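Local coordinates for nitroalkane oxidase (Podospora anserina, PDB 3MKH) that oxidises primary and secondary nitroalkanes, preferring longer ones, to aldehydes or ketones with release of nitrite and hydrogen peroxide, using FAD, at the interface of chains A and B. Residues are numbered along the deposited sequence; one frame, centred on the assembly and turned at random. Chains: chain A/B, Nitroalkane oxidase.

The interface of chains A and B. Residues chain A 286, 321, 324-325, 328; chain B 421-422, 424-426.
B:Trp422, near the C-terminus of one subunit, is held between A:Arg286 and A:Lys321 of its neighbour, a worked example of a terminal aromatic anchor docking on a helical surface. The enzyme has the acyl-CoA dehydrogenase fold and works as a homotetramer; here the tail of chain B crosses onto helices 262-298 and 311-340 of chain A, and the two-fold axis repeats the arrangement with the chains exchanged.

Packing on the indole is two-faced. On one face lies the CD methylene of A:Arg286, 3.4 Å from the centroid of the B:Trp422 five-membered ring, a CH-pi contact made by the aliphatic stem. On the opposite face A:Lys321 CE sits over the six-membered ring, its chain running antiparallel to the indole, and B:Ala421 CB covers the rim of that same face. A:Thr324 CG2 lies 3.6 Å from B:Trp422 CH2, at the rim, displaced toward the A:Arg286 face; with OG1 beside the backbone N (chi1 -53°), CG2 lies anti to it and points toward the ring.

The charged groups form a chain of salt bridges along helix 311-340. A:Lys321 NZ donates to the backbone carbonyl O of B:Ala421 at 3.0 Å, approaching from above the carbonyl plane, and forms a salt bridge with A:Glu325 OE2 at 2.7 Å, on that oxygen's anti lone pair. A:Glu325 OE1 forms a salt bridge with A:Arg328 NH1 at 3.0 Å, in the guanidinium plane. Flanked by two cationic groups, the carboxylate is probably kept ionised. A:Glu325 OE2 also lies 3.4 Å from B:Trp422 CZ3, the carboxylate and ring planes 51° apart. A:Arg328 NH2 lies 3.5 Å from B:Trp422 CE3 on the A:Arg286 face, its guanidinium edge-on, 77° from the ring plane.

One water joins A:Glu325 OE2 to the hydroxyls of B:Ser424 and B:Thr425; a second links B:Thr425 OG1, at 2.7 Å, to A:Arg328 NH1 by a longer bond, bridging a pair that makes no direct hydrogen bond.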
# COMPACT_ATOMS: atom_id res chain seq x y z
N ARG A 286 11.39 -15.89 2.80
CA ARG A 286 11.44 -17.12 3.58
C ARG A 286 12.30 -16.93 4.84
O ARG A 286 11.89 -17.27 5.94
CB ARG A 286 11.98 -18.28 2.72
CG ARG A 286 12.36 -19.50 3.53
CD ARG A 286 11.99 -20.78 2.79
NE ARG A 286 12.83 -21.11 1.63
CZ ARG A 286 14.02 -21.70 1.72
NH1 ARG A 286 14.54 -21.97 2.92
NH2 ARG A 286 14.70 -22.01 0.62
N LYS A 321 3.73 -14.56 4.84
CA LYS A 321 3.64 -15.92 4.27
C LYS A 321 2.88 -15.92 2.94
O LYS A 321 3.29 -16.55 1.96
CB LYS A 321 2.98 -16.87 5.27
CG LYS A 321 3.03 -18.36 4.88
CD LYS A 321 4.45 -18.84 4.70
CE LYS A 321 4.56 -20.34 4.92
NZ LYS A 321 3.76 -21.13 3.93
N THR A 324 4.94 -14.43 0.14
CA THR A 324 6.04 -15.33 -0.19
C THR A 324 5.57 -16.46 -1.11
O THR A 324 6.25 -16.84 -2.07
CB THR A 324 6.72 -15.92 1.06
OG1 THR A 324 7.11 -14.86 1.94
CG2 THR A 324 8.00 -16.70 0.69
N GLU A 325 4.40 -17.01 -0.81
CA GLU A 325 3.84 -18.08 -1.64
C GLU A 325 3.51 -17.56 -3.04
O GLU A 325 3.83 -18.20 -4.04
CB GLU A 325 2.63 -18.75 -0.96
CG GLU A 325 2.98 -19.42 0.38
CD GLU A 325 3.96 -20.59 0.23
OE1 GLU A 325 4.34 -20.91 -0.91
OE2 GLU A 325 4.32 -21.22 1.24
N ARG A 328 6.97 -17.05 -4.95
CA ARG A 328 7.58 -18.29 -5.46
C ARG A 328 6.81 -18.84 -6.65
O ARG A 328 7.40 -19.24 -7.65
CB ARG A 328 7.72 -19.38 -4.38
CG ARG A 328 8.59 -20.54 -4.87
CD ARG A 328 8.63 -21.72 -3.89
NE ARG A 328 9.27 -21.35 -2.63
CZ ARG A 328 8.63 -21.17 -1.49
NH1 ARG A 328 7.30 -21.32 -1.43
NH2 ARG A 328 9.31 -20.84 -0.39
N ALA B 421 6.31 -24.70 7.93
CA ALA B 421 6.05 -23.59 7.01
C ALA B 421 6.06 -23.94 5.52
O ALA B 421 5.10 -23.64 4.81
CB ALA B 421 7.01 -22.44 7.29
N TRP B 422 7.13 -24.56 5.04
CA TRP B 422 7.29 -24.72 3.59
C TRP B 422 6.98 -26.13 3.09
O TRP B 422 7.28 -26.46 1.94
CB TRP B 422 8.69 -24.26 3.17
CG TRP B 422 9.02 -22.97 3.83
CD1 TRP B 422 9.86 -22.78 4.89
CD2 TRP B 422 8.44 -21.69 3.54
NE1 TRP B 422 9.88 -21.45 5.24
CE2 TRP B 422 9.01 -20.76 4.43
CE3 TRP B 422 7.52 -21.24 2.58
CZ2 TRP B 422 8.68 -19.40 4.41
CZ3 TRP B 422 7.20 -19.89 2.55
CH2 TRP B 422 7.77 -18.99 3.47
N SER B 424 4.33 -27.48 2.16
CA SER B 424 3.42 -27.50 1.03
C SER B 424 4.15 -27.28 -0.30
O SER B 424 3.54 -27.35 -1.37
CB SER B 424 2.31 -26.47 1.20
OG SER B 424 2.84 -25.19 1.47
N THR B 425 5.45 -26.99 -0.23
CA THR B 425 6.27 -26.84 -1.42
C THR B 425 7.43 -27.84 -1.46
O THR B 425 7.64 -28.54 -2.46
CB THR B 425 6.86 -25.41 -1.53
OG1 THR B 425 5.80 -24.46 -1.68
CG2 THR B 425 7.81 -25.31 -2.75
N TYR B 426 8.19 -27.88 -0.37
CA TYR B 426 9.42 -28.66 -0.32
C TYR B 426 9.30 -29.99 0.44
O TYR B 426 10.27 -30.75 0.53
CB TYR B 426 10.58 -27.81 0.23
CG TYR B 426 11.01 -26.73 -0.74
CD1 TYR B 426 11.51 -27.06 -1.99
CD2 TYR B 426 10.92 -25.38 -0.41
CE1 TYR B 426 11.91 -26.07 -2.90
CE2 TYR B 426 11.31 -24.38 -1.31
CZ TYR B 426 11.80 -24.74 -2.55
OH TYR B 426 12.20 -23.77 -3.45
O HOH W 1 5.18 -23.77 0.85
O HOH W 2 5.51 -22.70 -3.73